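Local coordinates for protein Hcp1 family type VI secretion system effector (PDB 5XHH) that probably forms the hexameric rings that stack into the inner tube of the type VI secretion system and serves there as a secreted component, at residues 1-13 / 77-89. Sequence-based numbering, arbitrary orientation.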
ATOM      1  N   MET A   1       9.645  12.190   9.118  1.00 50.98           N
ATOM      2  CA  MET A   1       9.523  13.439   9.856  1.00 49.31           C
ATOM      3  C   MET A   1       8.256  13.500  10.723  1.00 42.18           C
ATOM      4  O   MET A   1       8.145  12.817  11.732  1.00 45.96           O
ATOM      5  CB  MET A   1       9.552  14.621   8.889  1.00 48.35           C
ATOM      6  CG  MET A   1      10.915  14.901   8.285  1.00 52.31           C
ATOM      7  SD  MET A   1      10.921  16.497   7.445  1.00 65.57           S
ATOM      8  CE  MET A   1       9.659  17.366   8.374  1.00 54.24           C
ATOM      9  N   ALA A   2       7.293  14.322  10.332  1.00 45.03           N
ATOM     10  CA  ALA A   2       6.163  14.563  11.211  1.00 38.70           C
ATOM     11  C   ALA A   2       5.072  13.496  11.119  1.00 34.56           C
ATOM     12  O   ALA A   2       4.162  13.517  11.946  1.00 34.78           O
ATOM     13  CB  ALA A   2       5.588  15.952  10.926  1.00 44.24           C
ATOM     14  N   TYR A   3       5.134  12.549  10.173  1.00 35.62           N
ATOM     15  CA  TYR A   3       4.115  11.502  10.082  1.00 32.65           C
ATOM     16  C   TYR A   3       4.753  10.119   9.980  1.00 31.38           C
ATOM     17  O   TYR A   3       5.707   9.921   9.229  1.00 34.06           O
ATOM     18  CB  TYR A   3       3.166  11.719   8.873  1.00 31.73           C
ATOM     19  CG  TYR A   3       2.210  12.894   9.014  1.00 34.06           C
ATOM     20  CD1 TYR A   3       2.592  14.160   8.616  1.00 34.35           C
ATOM     21  CD2 TYR A   3       0.937  12.736   9.556  1.00 34.13           C
ATOM     22  CE1 TYR A   3       1.749  15.239   8.744  1.00 31.16           C
ATOM     23  CE2 TYR A   3       0.070  13.825   9.681  1.00 36.63           C
ATOM     24  CZ  TYR A   3       0.491  15.078   9.267  1.00 38.20           C
ATOM     25  OH  TYR A   3      -0.321  16.194   9.369  1.00 39.12           O
ATOM     26  N   ASP A   4       4.215   9.167  10.740  1.00 29.25           N
ATOM     27  CA  ASP A   4       4.586   7.761  10.642  1.00 29.84           C
ATOM     28  C   ASP A   4       3.587   7.042   9.748  1.00 26.83           C
ATOM     29  O   ASP A   4       2.373   7.249   9.861  1.00 27.79           O
ATOM     30  CB  ASP A   4       4.612   7.073  12.015  1.00 31.10           C
ATOM     31  CG  ASP A   4       5.588   7.716  12.989  1.00 35.93           C
ATOM     32  OD1 ASP A   4       6.713   8.065  12.581  1.00 39.17           O
ATOM     33  OD2 ASP A   4       5.223   7.874  14.171  1.00 38.81           O
ATOM     34  N   ILE A   5       4.110   6.197   8.863  1.00 28.08           N
ATOM     35  CA  ILE A   5       3.330   5.424   7.905  1.00 21.69           C
ATOM     36  C   ILE A   5       3.825   3.988   7.976  1.00 25.95           C
ATOM     37  O   ILE A   5       5.029   3.741   7.843  1.00 29.05           O
ATOM     38  CB  ILE A   5       3.477   5.969   6.467  1.00 23.52           C
ATOM     39  CG1 ILE A   5       3.253   7.495   6.425  1.00 24.13           C
ATOM     40  CG2 ILE A   5       2.502   5.269   5.534  1.00 20.16           C
ATOM     41  CD1 ILE A   5       3.700   8.169   5.118  1.00 22.25           C
ATOM     42  N   PHE A   6       2.910   3.046   8.171  1.00 21.99           N
ATOM     43  CA  PHE A   6       3.251   1.636   8.285  1.00 25.46           C
ATOM     44  C   PHE A   6       2.466   0.838   7.258  1.00 26.99           C
ATOM     45  O   PHE A   6       1.292   1.129   6.996  1.00 28.54           O
ATOM     46  CB  PHE A   6       2.959   1.106   9.699  1.00 24.52           C
ATOM     47  CG  PHE A   6       3.693   1.845  10.771  1.00 26.38           C
ATOM     48  CD1 PHE A   6       5.022   1.591  11.005  1.00 25.06           C
ATOM     49  CD2 PHE A   6       3.053   2.816  11.533  1.00 30.10           C
ATOM     50  CE1 PHE A   6       5.708   2.276  11.992  1.00 29.31           C
ATOM     51  CE2 PHE A   6       3.730   3.507  12.519  1.00 27.32           C
ATOM     52  CZ  PHE A   6       5.058   3.229  12.753  1.00 32.22           C
ATOM     53  N   LEU A   7       3.121  -0.158   6.667  1.00 21.43           N
ATOM     54  CA  LEU A   7       2.483  -1.052   5.715  1.00 22.19           C
ATOM     55  C   LEU A   7       2.723  -2.483   6.162  1.00 24.47           C
ATOM     56  O   LEU A   7       3.865  -2.946   6.197  1.00 25.83           O
ATOM     57  CB  LEU A   7       2.995  -0.834   4.294  1.00 23.10           C
ATOM     58  CG  LEU A   7       2.310  -1.718   3.252  1.00 26.78           C
ATOM     59  CD1 LEU A   7       0.801  -1.520   3.299  1.00 25.56           C
ATOM     60  CD2 LEU A   7       2.842  -1.437   1.846  1.00 25.32           C
ATOM     61  N   LYS A   8       1.645  -3.168   6.514  1.00 26.37           N
ATOM     62  CA  LYS A   8       1.675  -4.555   6.937  1.00 27.86           C
ATOM     63  C   LYS A   8       1.253  -5.409   5.749  1.00 25.88           C
ATOM     64  O   LYS A   8       0.104  -5.339   5.310  1.00 28.65           O
ATOM     65  CB  LYS A   8       0.742  -4.762   8.127  1.00 27.58           C
ATOM     66  CG  LYS A   8       0.687  -6.207   8.620  1.00 31.56           C
ATOM     67  CD  LYS A   8      -0.564  -6.473   9.443  1.00 30.27           C
ATOM     68  CE  LYS A   8      -0.480  -7.835  10.124  1.00 35.70           C
ATOM     69  NZ  LYS A   8      -1.806  -8.302  10.568  1.00 33.10           N
ATOM     70  N   ILE A   9       2.169  -6.222   5.233  1.00 24.30           N
ATOM     71  CA  ILE A   9       1.893  -7.093   4.101  1.00 25.97           C
ATOM     72  C   ILE A   9       1.953  -8.543   4.566  1.00 27.57           C
ATOM     73  O   ILE A   9       2.969  -8.980   5.116  1.00 26.95           O
ATOM     74  CB  ILE A   9       2.884  -6.855   2.950  1.00 27.68           C
ATOM     75  CG1 ILE A   9       2.859  -5.387   2.507  1.00 27.26           C
ATOM     76  CG2 ILE A   9       2.540  -7.770   1.782  1.00 24.74           C
ATOM     77  CD1 ILE A   9       3.854  -5.082   1.411  1.00 27.73           C
ATOM     78  N   ASP A  10       0.870  -9.290   4.334  1.00 28.61           N
ATOM     79  CA  ASP A  10       0.861 -10.711   4.674  1.00 25.99           C
ATOM     80  C   ASP A  10       2.040 -11.414   4.010  1.00 30.75           C
ATOM     81  O   ASP A  10       2.266 -11.270   2.806  1.00 31.84           O
ATOM     82  CB  ASP A  10      -0.446 -11.368   4.228  1.00 29.85           C
ATOM     83  CG  ASP A  10      -1.621 -11.037   5.123  1.00 29.58           C
ATOM     84  OD1 ASP A  10      -1.423 -10.449   6.202  1.00 34.02           O
ATOM     85  OD2 ASP A  10      -2.752 -11.407   4.751  1.00 37.05           O
ATOM     86  N   GLY A  11       2.805 -12.157   4.802  1.00 34.24           N
ATOM     87  CA  GLY A  11       3.938 -12.890   4.285  1.00 29.84           C
ATOM     88  C   GLY A  11       5.149 -12.059   3.911  1.00 34.95           C
ATOM     89  O   GLY A  11       6.170 -12.632   3.521  1.00 36.28           O
ATOM     90  N   ILE A  12       5.081 -10.734   4.018  1.00 31.10           N
ATOM     91  CA  ILE A  12       6.211  -9.882   3.655  1.00 29.27           C
ATOM     92  C   ILE A  12       6.497  -8.928   4.801  1.00 30.99           C
ATOM     93  O   ILE A  12       6.055  -7.773   4.793  1.00 31.80           O
ATOM     94  CB  ILE A  12       5.951  -9.116   2.342  1.00 27.07           C
ATOM     95  CG1 ILE A  12       5.748 -10.100   1.197  1.00 27.87           C
ATOM     96  CG2 ILE A  12       7.133  -8.219   1.978  1.00 28.47           C
ATOM     97  CD1 ILE A  12       5.570  -9.458  -0.138  1.00 30.16           C
ATOM     98  N   ASP A  13       7.237  -9.407   5.792  1.00 30.66           N
ATOM     99  CA  ASP A  13       7.621  -8.574   6.915  1.00 29.39           C
ATOM    100  C   ASP A  13       8.571  -7.471   6.487  1.00 31.31           C
ATOM    101  O   ASP A  13       9.421  -7.648   5.609  1.00 30.59           O
ATOM    102  CB  ASP A  13       8.307  -9.399   8.000  1.00 31.93           C
ATOM    103  CG  ASP A  13       7.357 -10.327   8.708  1.00 36.16           C
ATOM    104  OD1 ASP A  13       6.136 -10.221   8.468  1.00 35.15           O
ATOM    105  OD2 ASP A  13       7.839 -11.145   9.514  1.00 38.90           O
ATOM    106  N   LYS A  77       2.860 -14.396  -6.793  1.00 30.72           N
ATOM    107  CA  LYS A  77       2.108 -14.984  -5.693  1.00 31.97           C
ATOM    108  C   LYS A  77       1.108 -13.984  -5.119  1.00 32.72           C
ATOM    109  O   LYS A  77       1.402 -12.796  -4.967  1.00 32.23           O
ATOM    110  CB  LYS A  77       3.068 -15.463  -4.610  1.00 32.73           C
ATOM    111  CG  LYS A  77       2.432 -16.223  -3.430  1.00 29.96           C
ATOM    112  CD  LYS A  77       3.545 -16.676  -2.495  1.00 33.05           C
ATOM    113  CE  LYS A  77       3.079 -17.681  -1.447  1.00 37.85           C
ATOM    114  NZ  LYS A  77       2.099 -17.102  -0.504  1.00 40.06           N
ATOM    115  N   HIS A  78      -0.081 -14.490  -4.798  1.00 35.99           N
ATOM    116  CA  HIS A  78      -1.189 -13.683  -4.309  1.00 33.19           C
ATOM    117  C   HIS A  78      -0.971 -13.333  -2.842  1.00 33.07           C
ATOM    118  O   HIS A  78      -0.471 -14.146  -2.062  1.00 35.58           O
ATOM    119  CB  HIS A  78      -2.495 -14.461  -4.544  1.00 37.80           C
ATOM    120  CG  HIS A  78      -3.608 -14.167  -3.582  1.00 38.01           C
ATOM    121  ND1 HIS A  78      -4.630 -13.282  -3.867  1.00 38.85           N
ATOM    122  CD2 HIS A  78      -3.910 -14.708  -2.377  1.00 37.83           C
ATOM    123  CE1 HIS A  78      -5.484 -13.257  -2.859  1.00 34.14           C
ATOM    124  NE2 HIS A  78      -5.069 -14.112  -1.941  1.00 35.72           N
ATOM    125  N   ILE A  79      -1.294 -12.098  -2.486  1.00 29.46           N
ATOM    126  CA  ILE A  79      -1.210 -11.594  -1.119  1.00 30.59           C
ATOM    127  C   ILE A  79      -2.635 -11.414  -0.602  1.00 26.63           C
ATOM    128  O   ILE A  79      -3.387 -10.620  -1.178  1.00 30.39           O
ATOM    129  CB  ILE A  79      -0.451 -10.266  -1.049  1.00 27.48           C
ATOM    130  CG1 ILE A  79       0.973 -10.424  -1.565  1.00 28.54           C
ATOM    131  CG2 ILE A  79      -0.483  -9.735   0.367  1.00 25.90           C
ATOM    132  CD1 ILE A  79       1.661  -9.096  -1.815  1.00 30.26           C
ATOM    133  N   PRO A  80      -3.050 -12.133   0.448  1.00 28.13           N
ATOM    134  CA  PRO A  80      -4.437 -11.960   0.947  1.00 29.33           C
ATOM    135  C   PRO A  80      -4.775 -10.533   1.355  1.00 27.40           C
ATOM    136  O   PRO A  80      -5.773  -9.989   0.875  1.00 26.68           O
ATOM    137  CB  PRO A  80      -4.503 -12.939   2.133  1.00 30.04           C
ATOM    138  CG  PRO A  80      -3.536 -14.048   1.728  1.00 31.13           C
ATOM    139  CD  PRO A  80      -2.401 -13.335   1.006  1.00 29.46           C
ATOM    140  N   GLN A  81      -3.974  -9.890   2.205  1.00 27.85           N
ATOM    141  CA  GLN A  81      -4.307  -8.521   2.576  1.00 28.42           C
ATOM    142  C   GLN A  81      -3.049  -7.728   2.917  1.00 28.79           C
ATOM    143  O   GLN A  81      -1.962  -8.284   3.120  1.00 26.28           O
ATOM    144  CB  GLN A  81      -5.321  -8.473   3.738  1.00 30.48           C
ATOM    145  CG  GLN A  81      -4.738  -8.568   5.122  1.00 35.49           C
ATOM    146  CD  GLN A  81      -5.708  -8.134   6.230  1.00 33.77           C
ATOM    147  OE1 GLN A  81      -5.284  -7.907   7.350  1.00 36.48           O
ATOM    148  NE2 GLN A  81      -7.002  -8.034   5.919  1.00 33.07           N
ATOM    149  N   ALA A  82      -3.224  -6.407   2.953  1.00 22.67           N
ATOM    150  CA  ALA A  82      -2.197  -5.465   3.367  1.00 24.71           C
ATOM    151  C   ALA A  82      -2.889  -4.297   4.047  1.00 25.16           C
ATOM    152  O   ALA A  82      -3.972  -3.902   3.634  1.00 23.14           O
ATOM    153  CB  ALA A  82      -1.365  -4.957   2.176  1.00 24.14           C
ATOM    154  N   ILE A  83      -2.265  -3.745   5.080  1.00 25.65           N
ATOM    155  CA  ILE A  83      -2.874  -2.684   5.868  1.00 25.05           C
ATOM    156  C   ILE A  83      -1.914  -1.513   5.902  1.00 25.70           C
ATOM    157  O   ILE A  83      -0.771  -1.652   6.350  1.00 26.82           O
ATOM    158  CB  ILE A  83      -3.208  -3.138   7.295  1.00 23.43           C
ATOM    159  CG1 ILE A  83      -4.128  -4.359   7.263  1.00 28.16           C
ATOM    160  CG2 ILE A  83      -3.844  -1.988   8.048  1.00 27.52           C
ATOM    161  CD1 ILE A  83      -4.412  -4.969   8.646  1.00 26.76           C
ATOM    162  N   LEU A  84      -2.374  -0.362   5.434  1.00 26.65           N
ATOM    163  CA  LEU A  84      -1.586   0.856   5.415  1.00 23.12           C
ATOM    164  C   LEU A  84      -2.173   1.780   6.469  1.00 26.83           C
ATOM    165  O   LEU A  84      -3.363   2.093   6.424  1.00 24.82           O
ATOM    166  CB  LEU A  84      -1.608   1.492   4.021  1.00 22.82           C
ATOM    167  CG  LEU A  84      -0.594   2.590   3.689  1.00 24.70           C
ATOM    168  CD1 LEU A  84      -0.733   3.017   2.225  1.00 31.84           C
ATOM    169  CD2 LEU A  84      -0.774   3.797   4.587  1.00 25.62           C
ATOM    170  N   VAL A  85      -1.338   2.224   7.399  1.00 23.61           N
ATOM    171  CA  VAL A  85      -1.765   3.066   8.505  1.00 26.30           C
ATOM    172  C   VAL A  85      -0.907   4.327   8.523  1.00 26.12           C
ATOM    173  O   VAL A  85       0.311   4.257   8.350  1.00 25.72           O
ATOM    174  CB  VAL A  85      -1.659   2.309   9.841  1.00 31.31           C
ATOM    175  CG1 VAL A  85      -1.558   3.277  10.975  1.00 34.53           C
ATOM    176  CG2 VAL A  85      -2.857   1.348  10.011  1.00 29.56           C
ATOM    177  N   MET A  86      -1.543   5.476   8.732  1.00 25.87           N
ATOM    178  CA  MET A  86      -0.849   6.748   8.848  1.00 25.69           C
ATOM    179  C   MET A  86      -1.292   7.451  10.120  1.00 29.65           C
ATOM    180  O   MET A  86      -2.502   7.528  10.413  1.00 30.93           O
ATOM    181  CB  MET A  86      -1.119   7.625   7.622  1.00 25.90           C
ATOM    182  CG  MET A  86      -0.286   8.880   7.526  1.00 25.84           C
ATOM    183  SD  MET A  86      -0.319   9.483   5.819  1.00 26.39           S
ATOM    184  CE  MET A  86       0.618  11.010   5.999  1.00 23.70           C
ATOM    185  N   ARG A  87      -0.306   7.984  10.851  1.00 28.38           N
ATOM    186  CA  ARG A  87      -0.544   8.713  12.087  1.00 32.28           C
ATOM    187  C   ARG A  87       0.413   9.891  12.207  1.00 31.00           C
ATOM    188  O   ARG A  87       1.516   9.880  11.657  1.00 32.75           O
ATOM    189  CB  ARG A  87      -0.364   7.812  13.316  1.00 37.62           C
ATOM    190  CG  ARG A  87       1.086   7.603  13.685  1.00 36.08           C
ATOM    191  CD  ARG A  87       1.291   6.567  14.788  1.00 37.02           C
ATOM    192  NE  ARG A  87       2.720   6.371  15.045  1.00 40.35           N
ATOM    193  CZ  ARG A  87       3.235   5.313  15.663  1.00 36.81           C
ATOM    194  NH1 ARG A  87       2.449   4.339  16.094  1.00 38.41           N
ATOM    195  NH2 ARG A  87       4.544   5.230  15.846  1.00 42.26           N
ATOM    196  N   LYS A  88      -0.023  10.894  12.964  1.00 34.17           N
ATOM    197  CA  LYS A  88       0.819  12.018  13.348  1.00 35.07           C
ATOM    198  C   LYS A  88       1.897  11.541  14.310  1.00 40.59           C
ATOM    199  O   LYS A  88       1.611  10.821  15.271  1.00 45.52           O
ATOM    200  CB  LYS A  88      -0.034  13.100  14.018  1.00 42.88           C
ATOM    201  CG  LYS A  88       0.621  14.459  14.223  1.00 46.86           C
ATOM    202  CD  LYS A  88       1.375  14.940  13.006  1.00 54.03           C
ATOM    203  CE  LYS A  88       1.706  16.415  13.130  1.00 47.04           C
ATOM    204  NZ  LYS A  88       2.423  16.919  11.940  1.00 46.60           N
ATOM    205  N   ALA A  89       3.133  11.950  14.066  1.00 38.11           N
ATOM    206  CA  ALA A  89       4.237  11.491  14.893  1.00 41.97           C
ATOM    207  C   ALA A  89       4.367  12.300  16.183  1.00 41.45           C
ATOM    208  O   ALA A  89       4.024  13.475  16.218  1.00 41.45           O
ATOM    209  CB  ALA A  89       5.518  11.544  14.115  1.00 41.90           C
TER
HETATM  210  O   HOH W   1      -3.212  -9.922   8.861  1.00 49.74           O
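Arg87 and Asp4 find each other through their first torsions: Arg87 sets CG between its backbone N and carbonyl carbon (chi1 79°) and then runs extended, while Asp4 keeps CG beside its own N (chi1 -59°). They sit on neighbouring antiparallel strands, 3-9 and 79-88, in one sheet of the Hcp beta-barrel. OD2 of Asp4 lies at the edge of the guanidinium, accepting from Arg87 NE at 3.0 Å on its anti lone pair and from Arg87 NH2 from above the carboxylate plane. NH2 also forms a salt bridge with OD1 of Asp18. The edge of the Phe6 ring stands over the guanidinium face, CE2 3.7 Å from CZ of Arg87 and the planes 74° apart, so two carboxylates and a ring hold the group. Between the strands, Phe6 and Val85 exchange paired backbone bonds, as do Lys8 and Ile83. The opposite face carries Ile5, Leu7, Ile9, Ala82, Leu84 and Met86; Ile5, Leu84 and Met86 touch Trp30 of strand 29-36, and Ile9 rests on Leu69 of helix 66-75. Ile5 CG2 meets Leu84 CD2 at 3.7 Å. Where strand 3-9 runs out, one water accepts from Lys8 NZ and donates to Asp10 OD1 and Gln81 OE1. Near the N-terminus Lys88, bent at chi2, lays CD over one face of the Tyr3 ring and carries Lys88 NZ to 4.2 Å from the centroid of that ring, an off-centre cation-pi contact.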